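Local coordinates for putative hexose oxidase (Nonomuraea sp. ATCC 39727, PDB 5AWV), which binds FAD covalently and probably acts as an oxygen-dependent oxidase on the sugar of teicoplanin-type glycopeptide antibiotics, at residues A[177-182]-A[225-230]; A[416-421]-A[496-501]; A[474-479]-A[517-522]. All blocks are in the same frame, centred on the assembly; numbering follows the deposited sequence.

Contact 1 of 3, residues A[177-182]-A[225-230]; sequences DYLYAV and TKYWMR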
loop_
_atom_site.group_PDB
_atom_site.type_symbol
_atom_site.label_atom_id
_atom_site.label_comp_id
_atom_site.label_asym_id
_atom_site.label_seq_id
_atom_site.Cartn_x
_atom_site.Cartn_y
_atom_site.Cartn_z
ATOM N N ASP A 177 0.923 4.031 12.929
ATOM C CA ASP A 177 1.335 4.445 14.247
ATOM C C ASP A 177 2.020 5.834 14.177
ATOM O O ASP A 177 2.288 6.471 15.227
ATOM C CB ASP A 177 2.236 3.327 14.874
ATOM C CG ASP A 177 1.453 1.982 15.046
ATOM O OD1 ASP A 177 0.192 2.098 15.282
ATOM O OD2 ASP A 177 2.074 0.868 14.916
ATOM N N TYR A 178 2.256 6.312 12.951
ATOM C CA TYR A 178 2.747 7.669 12.667
ATOM C C TYR A 178 1.681 8.589 12.036
ATOM O O TYR A 178 2.010 9.708 11.659
ATOM C CB TYR A 178 4.029 7.638 11.819
ATOM C CG TYR A 178 5.068 6.802 12.526
ATOM C CD1 TYR A 178 5.895 7.354 13.501
ATOM C CD2 TYR A 178 5.076 5.439 12.378
ATOM C CE1 TYR A 178 6.756 6.565 14.209
ATOM C CE2 TYR A 178 5.958 4.631 13.099
ATOM C CZ TYR A 178 6.757 5.178 14.052
ATOM O OH TYR A 178 7.661 4.436 14.823
ATOM N N LEU A 179 0.446 8.141 11.904
ATOM C CA LEU A 179 -0.597 8.945 11.245
ATOM C C LEU A 179 -1.134 9.985 12.216
ATOM O O LEU A 179 -1.852 9.673 13.180
ATOM C CB LEU A 179 -1.683 8.112 10.664
ATOM C CG LEU A 179 -2.786 8.942 9.945
ATOM C CD1 LEU A 179 -2.337 9.692 8.706
ATOM C CD2 LEU A 179 -3.943 8.077 9.622
ATOM N N TYR A 180 -0.776 11.231 11.970
ATOM C CA TYR A 180 -1.162 12.331 12.906
ATOM C C TYR A 180 -2.494 12.883 12.476
ATOM O O TYR A 180 -3.355 13.170 13.324
ATOM C CB TYR A 180 -0.055 13.428 12.960
ATOM C CG TYR A 180 -0.488 14.634 13.712
ATOM C CD1 TYR A 180 -0.611 14.575 15.093
ATOM C CD2 TYR A 180 -0.841 15.842 13.038
ATOM C CE1 TYR A 180 -1.075 15.703 15.827
ATOM C CE2 TYR A 180 -1.260 16.958 13.766
ATOM C CZ TYR A 180 -1.389 16.858 15.160
ATOM O OH TYR A 180 -1.790 17.895 15.939
ATOM N N ALA A 181 -2.688 13.024 11.172
ATOM C CA ALA A 181 -3.920 13.614 10.650
ATOM C C ALA A 181 -4.208 13.273 9.253
ATOM O O ALA A 181 -3.299 12.984 8.463
ATOM C CB ALA A 181 -3.883 15.151 10.751
ATOM N N VAL A 182 -5.456 13.409 8.876
ATOM C CA VAL A 182 -5.875 13.245 7.526
ATOM C C VAL A 182 -6.778 14.402 7.102
ATOM O O VAL A 182 -7.570 14.867 7.905
ATOM C CB VAL A 182 -6.768 12.028 7.198
ATOM C CG1 VAL A 182 -5.973 10.787 6.919
ATOM C CG2 VAL A 182 -7.834 11.749 8.285
ATOM N N THR A 225 -7.111 13.377 0.740
ATOM C CA THR A 225 -6.336 14.272 -0.106
ATOM C C THR A 225 -5.007 14.655 0.487
ATOM O O THR A 225 -4.137 15.105 -0.267
ATOM C CB THR A 225 -7.170 15.582 -0.387
ATOM O OG1 THR A 225 -7.540 16.170 0.853
ATOM C CG2 THR A 225 -8.400 15.212 -1.098
ATOM N N LYS A 226 -4.829 14.492 1.801
ATOM C CA LYS A 226 -3.554 14.674 2.487
ATOM C C LYS A 226 -3.448 13.721 3.714
ATOM O O LYS A 226 -4.449 13.511 4.452
ATOM C CB LYS A 226 -3.337 16.119 3.068
ATOM C CG LYS A 226 -3.629 17.260 2.058
ATOM C CD LYS A 226 -3.286 18.617 2.652
ATOM C CE LYS A 226 -3.342 19.828 1.711
ATOM N NZ LYS A 226 -4.369 19.689 0.661
ATOM N N TYR A 227 -2.233 13.248 3.966
ATOM C CA TYR A 227 -1.862 12.567 5.222
ATOM C C TYR A 227 -0.786 13.380 5.892
ATOM O O TYR A 227 0.095 13.871 5.193
ATOM C CB TYR A 227 -1.267 11.193 4.944
ATOM C CG TYR A 227 -2.173 10.131 4.385
ATOM C CD1 TYR A 227 -3.034 9.406 5.212
ATOM C CD2 TYR A 227 -2.131 9.779 3.053
ATOM C CE1 TYR A 227 -3.869 8.396 4.703
ATOM C CE2 TYR A 227 -2.925 8.715 2.549
ATOM C CZ TYR A 227 -3.799 8.041 3.390
ATOM O OH TYR A 227 -4.597 6.956 2.914
ATOM N N TRP A 228 -0.864 13.536 7.214
ATOM C CA TRP A 228 0.213 14.105 7.990
ATOM C C TRP A 228 0.763 13.086 8.937
ATOM O O TRP A 228 0.007 12.466 9.721
ATOM C CB TRP A 228 -0.222 15.331 8.812
ATOM C CG TRP A 228 -0.462 16.566 8.000
ATOM C CD1 TRP A 228 0.440 17.548 7.690
ATOM C CD2 TRP A 228 -1.707 17.010 7.471
ATOM N NE1 TRP A 228 -0.184 18.558 6.988
ATOM C CE2 TRP A 228 -1.493 18.253 6.851
ATOM C CE3 TRP A 228 -2.985 16.466 7.452
ATOM C CZ2 TRP A 228 -2.537 18.985 6.210
ATOM C CZ3 TRP A 228 -4.016 17.191 6.870
ATOM C CH2 TRP A 228 -3.786 18.452 6.268
ATOM N N MET A 229 2.071 12.949 8.901
ATOM C CA MET A 229 2.787 11.829 9.602
ATOM C C MET A 229 3.790 12.409 10.588
ATOM O O MET A 229 4.560 13.321 10.233
ATOM C CB MET A 229 3.550 10.957 8.587
ATOM C CG MET A 229 2.791 10.536 7.358
ATOM S SD MET A 229 1.350 9.521 7.739
ATOM C CE MET A 229 2.186 7.997 8.201
ATOM N N ARG A 230 3.813 11.873 11.806
ATOM C CA ARG A 230 4.789 12.200 12.770
ATOM C C ARG A 230 4.764 11.211 13.965
ATOM O O ARG A 230 3.726 10.581 14.242
ATOM C CB ARG A 230 4.562 13.672 13.313
ATOM C CG ARG A 230 3.196 13.893 13.957
ATOM C CD ARG A 230 3.198 15.107 14.929
ATOM N NE ARG A 230 3.995 14.776 16.084
ATOM C CZ ARG A 230 4.802 15.594 16.752
ATOM N NH1 ARG A 230 4.984 16.841 16.396
ATOM N NH2 ARG A 230 5.469 15.109 17.792
#
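Leu-179 CD1 sits at the edge of the Tyr-227 ring, near its plane, 3.6 Å from Tyr-227 CD1, and the same methyl meets Met-229 SD. Val-182 lies alongside Tyr-227, its CG1 3.7 Å from Tyr-227 CD1, so these apolar groups share one face of the antiparallel pair. On the other face, Ala-181 CB packs 3.7 Å from Trp-228 CE3. Between the Leu-179/Met-229 and Ala-181/Trp-228 pairs the register slips by one residue: Tyr-180 and Ala-181 both oppose Trp-228, a classic beta bulge. Trp-228 O is accordingly gripped twice. Tyr-180 N reaches it at 2.7 Å in the carbonyl plane; Ala-181 N, at 3.1 Å, is tilted from that plane. Trp-228 N returns a nearly straight bond (171°) to Ala-181 O. Toward the polar edge, Arg-230 CG stands between its own N and carbonyl carbon (chi1 59°), bringing CD over the Tyr-180 face, 4.2 Å from the ring centroid, in a CH-pi contact. Arg-230 N closes this end on Tyr-178 O at 2.8 Å, and Tyr-180 OH bonds to Glu-201. In the five-stranded antiparallel sheet, strand 122-125 flanks 223-229, strand 193-199 flanks 179-187, and helix 156-161, with FAD-binding Gly-158, covers the Tyr-227 and Met-229 face.

Contact 2 of 3, residues A[416-421]-A[496-501]; sequences ALPQRD and KGNHPR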
loop_
_atom_site.group_PDB
_atom_site.type_symbol
_atom_site.label_atom_id
_atom_site.label_comp_id
_atom_site.label_asym_id
_atom_site.label_seq_id
_atom_site.Cartn_x
_atom_site.Cartn_y
_atom_site.Cartn_z
ATOM N N ALA A 416 -7.338 1.251 13.895
ATOM C CA ALA A 416 -8.306 0.379 13.224
ATOM C C ALA A 416 -7.708 -1.036 12.893
ATOM O O ALA A 416 -8.474 -1.981 12.596
ATOM C CB ALA A 416 -8.903 1.033 12.003
ATOM N N LEU A 417 -6.405 -1.205 13.066
ATOM C CA LEU A 417 -5.776 -2.549 12.923
ATOM C C LEU A 417 -5.921 -3.337 14.226
ATOM O O LEU A 417 -5.261 -2.993 15.207
ATOM C CB LEU A 417 -4.307 -2.413 12.588
ATOM C CG LEU A 417 -3.838 -1.716 11.374
ATOM C CD1 LEU A 417 -2.298 -1.660 11.373
ATOM C CD2 LEU A 417 -4.370 -2.441 10.121
ATOM N N PRO A 418 -6.717 -4.397 14.234
ATOM C CA PRO A 418 -6.962 -5.107 15.518
ATOM C C PRO A 418 -5.840 -6.116 15.894
ATOM O O PRO A 418 -5.787 -6.554 17.009
ATOM C CB PRO A 418 -8.250 -5.823 15.272
ATOM C CG PRO A 418 -8.219 -6.133 13.791
ATOM C CD PRO A 418 -7.550 -4.977 13.152
ATOM N N GLN A 419 -5.021 -6.519 14.926
ATOM C CA GLN A 419 -4.030 -7.580 15.144
ATOM C C GLN A 419 -2.762 -6.994 15.674
ATOM O O GLN A 419 -1.931 -6.516 14.917
ATOM C CB GLN A 419 -3.752 -8.374 13.842
ATOM C CG GLN A 419 -4.967 -9.100 13.352
ATOM C CD GLN A 419 -5.802 -8.314 12.332
ATOM O OE1 GLN A 419 -5.533 -7.154 12.030
ATOM N NE2 GLN A 419 -6.762 -8.981 11.730
ATOM N N ARG A 420 -2.643 -7.012 16.995
ATOM C CA ARG A 420 -1.553 -6.388 17.698
ATOM C C ARG A 420 -0.818 -7.377 18.591
ATOM O O ARG A 420 -0.098 -7.009 19.527
ATOM C CB ARG A 420 -2.049 -5.147 18.467
ATOM C CG ARG A 420 -2.485 -4.013 17.573
ATOM C CD ARG A 420 -1.346 -3.416 16.754
ATOM N NE ARG A 420 -1.766 -2.186 16.073
ATOM C CZ ARG A 420 -0.970 -1.244 15.593
ATOM N NH1 ARG A 420 0.337 -1.343 15.694
ATOM N NH2 ARG A 420 -1.514 -0.147 14.996
ATOM N N ASP A 421 -0.913 -8.649 18.253
ATOM C CA ASP A 421 0.016 -9.641 18.851
ATOM C C ASP A 421 0.438 -10.723 17.893
ATOM O O ASP A 421 0.902 -11.769 18.336
ATOM C CB ASP A 421 -0.491 -10.230 20.178
ATOM C CG ASP A 421 -1.473 -11.289 19.991
ATOM O OD1 ASP A 421 -2.131 -11.352 18.938
ATOM O OD2 ASP A 421 -1.582 -12.121 20.894
ATOM N N LYS A 496 -12.049 -7.481 13.282
ATOM C CA LYS A 496 -12.372 -8.040 14.567
ATOM C C LYS A 496 -13.283 -7.107 15.348
ATOM O O LYS A 496 -14.280 -6.612 14.767
ATOM C CB LYS A 496 -11.083 -8.486 15.300
ATOM C CG LYS A 496 -10.192 -9.509 14.575
ATOM C CD LYS A 496 -8.966 -9.897 15.387
ATOM C CE LYS A 496 -9.343 -10.576 16.713
ATOM N NZ LYS A 496 -8.182 -10.775 17.548
ATOM N N GLY A 497 -12.889 -6.787 16.563
ATOM C CA GLY A 497 -13.650 -5.965 17.515
ATOM C C GLY A 497 -13.670 -4.486 17.120
ATOM O O GLY A 497 -14.443 -3.758 17.689
ATOM N N ASN A 498 -12.936 -4.048 16.057
ATOM C CA ASN A 498 -13.029 -2.695 15.540
ATOM C C ASN A 498 -14.174 -2.486 14.537
ATOM O O ASN A 498 -14.438 -1.346 14.139
ATOM C CB ASN A 498 -11.661 -2.240 14.938
ATOM C CG ASN A 498 -10.557 -2.144 15.987
ATOM O OD1 ASN A 498 -10.843 -1.913 17.162
ATOM N ND2 ASN A 498 -9.263 -2.314 15.572
ATOM N N HIS A 499 -14.844 -3.561 14.070
ATOM C CA HIS A 499 -15.786 -3.398 13.070
ATOM C C HIS A 499 -16.985 -2.452 13.532
ATOM O O HIS A 499 -17.461 -1.608 12.749
ATOM C CB HIS A 499 -16.323 -4.712 12.588
ATOM C CG HIS A 499 -17.288 -4.543 11.500
ATOM N ND1 HIS A 499 -18.610 -4.955 11.583
ATOM C CD2 HIS A 499 -17.135 -4.011 10.286
ATOM C CE1 HIS A 499 -19.221 -4.640 10.458
ATOM N NE2 HIS A 499 -18.332 -4.102 9.647
ATOM N N PRO A 500 -17.439 -2.620 14.785
ATOM C CA PRO A 500 -18.582 -1.797 15.219
ATOM C C PRO A 500 -18.263 -0.318 15.160
ATOM O O PRO A 500 -19.059 0.443 14.651
ATOM C CB PRO A 500 -18.899 -2.312 16.657
ATOM C CG PRO A 500 -18.398 -3.737 16.630
ATOM C CD PRO A 500 -17.175 -3.732 15.702
ATOM N N ARG A 501 -17.124 0.098 15.677
ATOM C CA ARG A 501 -16.729 1.490 15.557
ATOM C C ARG A 501 -16.524 1.950 14.120
ATOM O O ARG A 501 -16.993 3.037 13.745
ATOM C CB ARG A 501 -15.500 1.762 16.368
ATOM C CG ARG A 501 -15.183 3.262 16.375
ATOM C CD ARG A 501 -14.061 3.511 17.320
ATOM N NE ARG A 501 -13.793 4.931 17.356
ATOM C CZ ARG A 501 -12.724 5.456 17.885
ATOM N NH1 ARG A 501 -11.787 4.707 18.456
ATOM N NH2 ARG A 501 -12.618 6.756 17.864
HETATM O O HOH W 1 -7.617 -7.981 18.273
#
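Pro-418 and Lys-496 meet as ring against chain, the lysine's aliphatic part running obliquely past the CB-CG edge of the proline. The nearest pair is Pro-418 CB to Lys-496 CB at 3.9 Å, and Lys-496 CG and CD stay close to the same ring atoms. The lysine chain is extended at chi2 but turns at chi3 (62°), and its ammonium ends near the carbonyl of Pro-418, where one water links the segments: it accepts from Lys-496 NZ at 2.9 Å and donates to Pro-418 O at 2.6 Å. Lys-496 NZ also forms a salt bridge with Asp-467, so the charge has both an acidic partner and a bridging water.

Asn-498 ND2 comes over a face of the same ring, 3.7 Å from Pro-418 CB. With CG anti to its carbonyl carbon, the amide is directed at the opposite segment. Its hydrogen bond to Ala-416 O is 3.1 Å long, with an N-H...O angle of 155°. At the acceptor, however, the C=O...N angle is only 91° and the nitrogen stands above the carbonyl plane rather than on a lone pair. This geometry suggests a bond of modest strength; the stronger acceptor of ND2 is Pro-412 O. Gln-419 contributes less: its NE2 approaches Lys-496 CD at 4.4 Å and is hydrogen-bonded to Asp-467 O.

Segment 496-501 lies in the berberine-like region, and the side chain of Leu-417 is about 5 Å from that of FAD-binding Tyr-470. Lys-496, with positive phi, is the first residue to leave helical geometry after helix 490-495, and the backbone bond from His-499 N to Lys-496 O spans the turn leading into helix 499-509. The contact therefore sets the junction of these two helices against the loop that joins strands 395-402 and 424-432 of the seven-stranded sheet.

Contact 3 of 3, residues A[474-479]-A[517-522]; sequences PDSDLA and HALSIR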
loop_
_atom_site.group_PDB
_atom_site.type_symbol
_atom_site.label_atom_id
_atom_site.label_comp_id
_atom_site.label_asym_id
_atom_site.label_seq_id
_atom_site.Cartn_x
_atom_site.Cartn_y
_atom_site.Cartn_z
ATOM N N PRO A 474 -6.726 -7.282 0.382
ATOM C CA PRO A 474 -8.133 -7.680 0.289
ATOM C C PRO A 474 -8.350 -8.919 -0.613
ATOM O O PRO A 474 -7.704 -9.077 -1.631
ATOM C CB PRO A 474 -8.810 -6.493 -0.302
ATOM C CG PRO A 474 -7.727 -5.881 -1.155
ATOM C CD PRO A 474 -6.456 -6.061 -0.373
ATOM N N ASP A 475 -9.286 -9.717 -0.202
ATOM C CA ASP A 475 -9.662 -10.981 -0.889
ATOM C C ASP A 475 -11.209 -11.176 -0.781
ATOM O O ASP A 475 -11.702 -11.539 0.279
ATOM C CB ASP A 475 -8.984 -12.100 -0.181
ATOM C CG ASP A 475 -9.361 -13.499 -0.752
ATOM O OD1 ASP A 475 -9.997 -13.596 -1.841
ATOM O OD2 ASP A 475 -8.935 -14.477 -0.087
ATOM N N SER A 476 -11.925 -10.892 -1.886
ATOM C CA SER A 476 -13.371 -11.083 -2.023
ATOM C C SER A 476 -13.870 -12.475 -1.714
ATOM O O SER A 476 -15.024 -12.601 -1.353
ATOM C CB SER A 476 -13.798 -10.761 -3.467
ATOM O OG SER A 476 -13.682 -9.356 -3.462
ATOM N N ASP A 477 -12.971 -13.491 -1.729
ATOM C CA ASP A 477 -13.336 -14.833 -1.410
ATOM C C ASP A 477 -13.747 -14.934 0.028
ATOM O O ASP A 477 -14.524 -15.873 0.399
ATOM C CB ASP A 477 -12.210 -15.859 -1.649
ATOM C CG ASP A 477 -11.745 -15.955 -3.076
ATOM O OD1 ASP A 477 -12.287 -15.370 -4.035
ATOM O OD2 ASP A 477 -10.762 -16.659 -3.254
ATOM N N LEU A 478 -13.291 -14.004 0.870
ATOM C CA LEU A 478 -13.631 -14.064 2.274
ATOM C C LEU A 478 -15.096 -13.665 2.531
ATOM O O LEU A 478 -15.653 -13.981 3.563
ATOM C CB LEU A 478 -12.749 -13.174 3.129
ATOM C CG LEU A 478 -11.276 -13.619 3.221
ATOM C CD1 LEU A 478 -10.522 -12.794 4.287
ATOM C CD2 LEU A 478 -11.233 -15.104 3.506
ATOM N N ALA A 479 -15.681 -12.941 1.605
ATOM C CA ALA A 479 -17.134 -12.650 1.597
ATOM C C ALA A 479 -17.928 -13.613 0.706
ATOM O O ALA A 479 -19.087 -13.351 0.439
ATOM C CB ALA A 479 -17.362 -11.259 1.042
ATOM N N HIS A 517 -17.396 -0.714 -2.563
ATOM C CA HIS A 517 -16.772 -1.772 -3.345
ATOM C C HIS A 517 -17.006 -3.091 -2.665
ATOM O O HIS A 517 -17.651 -3.124 -1.624
ATOM C CB HIS A 517 -15.283 -1.461 -3.591
ATOM C CG HIS A 517 -14.478 -1.205 -2.349
ATOM N ND1 HIS A 517 -14.235 -2.180 -1.409
ATOM C CD2 HIS A 517 -13.870 -0.082 -1.897
ATOM C CE1 HIS A 517 -13.458 -1.684 -0.452
ATOM N NE2 HIS A 517 -13.219 -0.411 -0.728
ATOM N N ALA A 518 -16.478 -4.211 -3.205
ATOM C CA ALA A 518 -16.750 -5.594 -2.674
ATOM C C ALA A 518 -16.628 -5.952 -1.147
ATOM O O ALA A 518 -17.368 -6.796 -0.635
ATOM C CB ALA A 518 -16.050 -6.649 -3.548
ATOM N N LEU A 519 -15.761 -5.263 -0.447
ATOM C CA LEU A 519 -15.417 -5.461 0.931
ATOM C C LEU A 519 -15.397 -4.045 1.601
ATOM O O LEU A 519 -14.556 -3.747 2.438
ATOM C CB LEU A 519 -13.998 -6.050 1.011
ATOM C CG LEU A 519 -13.814 -7.476 0.462
ATOM C CD1 LEU A 519 -12.346 -7.804 0.564
ATOM C CD2 LEU A 519 -14.680 -8.458 1.246
ATOM N N SER A 520 -16.378 -3.191 1.246
ATOM C CA SER A 520 -16.574 -1.883 1.926
ATOM C C SER A 520 -17.472 -2.003 3.141
ATOM O O SER A 520 -18.419 -2.793 3.194
ATOM C CB SER A 520 -17.019 -0.824 0.962
ATOM O OG SER A 520 -18.302 -1.184 0.395
ATOM N N ILE A 521 -17.122 -1.247 4.154
ATOM C CA ILE A 521 -17.840 -1.179 5.408
ATOM C C ILE A 521 -19.271 -0.671 5.056
ATOM O O ILE A 521 -19.456 0.242 4.249
ATOM C CB ILE A 521 -17.124 -0.271 6.388
ATOM C CG1 ILE A 521 -15.709 -0.841 6.720
ATOM C CG2 ILE A 521 -17.927 -0.136 7.668
ATOM C CD1 ILE A 521 -14.719 0.179 7.209
ATOM N N ARG A 522 -20.258 -1.360 5.584
ATOM C CA ARG A 522 -21.660 -0.993 5.383
ATOM C C ARG A 522 -22.091 -0.092 6.537
ATOM O O ARG A 522 -21.680 -0.358 7.685
ATOM C CB ARG A 522 -22.484 -2.242 5.446
ATOM C CG ARG A 522 -22.145 -3.218 4.361
ATOM C CD ARG A 522 -23.068 -3.055 3.179
ATOM N NE ARG A 522 -22.411 -2.414 2.045
ATOM C CZ ARG A 522 -23.044 -1.983 0.951
ATOM N NH1 ARG A 522 -24.380 -2.117 0.838
ATOM N NH2 ARG A 522 -22.333 -1.413 -0.043
#
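Leu-519 supplies the tightly packed part, fitting its two methyls against separate points of the 474-479 turn. CD1 is 3.9 Å from Pro-474 CB and 3.7 Å from Asp-475 N, while CD2 meets Ala-479 CB at 3.9 Å. The side chain has CG anti to its carbonyl carbon (chi1 -67°) and an extended chi2 (176°), a shape that carries both methyls toward the turn. Leu-519 is buried, and Trp-490 of helix 490-495 touches it as well as Ala-479.

The other side is looser and lies nearer solvent. Here exposed Ala-518 brings its CB to 3.6 Å from Ser-476 OG, a polar-to-methyl approach at the partly exposed end of the contact. Ser-476 OG and Leu-519 CG are 4.4 Å apart, so the serine only skirts the leucine. No hydrogen bond joins the two segments.

Each segment is instead shaped from within or by outside partners. Asp-475 OD1 accepts from Asp-477 N at 3.0 Å, an Asx turn in which the donor comes from above the carboxylate plane. The 3-10 segment 476-478 follows, with Leu-478 N bonded to Asp-475 O. Asp-475 also makes salt bridges to Lys-365 and Lys-367, and Asp-477 to Lys-367 and Arg-446. In 517-522, Ser-520 OG receives the bond from His-517 N at 3.1 Å, and its CB lies over the centre of the imidazole face; His-517 also stacks with Phe-96 and touches FAD.

The chemistry implies cohesion by van der Waals contact centred on Leu-519, while polar bonds act within each loop or tie it to the surrounding protein. Because Pro-474 lies close to FAD-binding Cys-92 and His-517 belongs to the FAD pocket, the contact joins two loops beside the cofactor.

How the contacts relate
Contact 1 is sheet core, interrupted by a bulge, held by backbone hydrogen bonds and backed by apolar and aromatic side chains. Contact 2 is buried as well but joins irregular chain through a side-chain amide, a water and a proline packed on an aliphatic lysine chain. Contact 3 is partly buried and bridged by van der Waals contacts without a hydrogen bond. The segments of contacts 2 and 3 alternate along the chain, and 496-501 shares the berberine-like region with both segments of contact 3, whereas contact 1 belongs to the sheet of the FAD-binding part. Asp-177 OD1 and Arg-420 NH2, 2.8 Å apart, tie contacts 1 and 2 by a salt bridge.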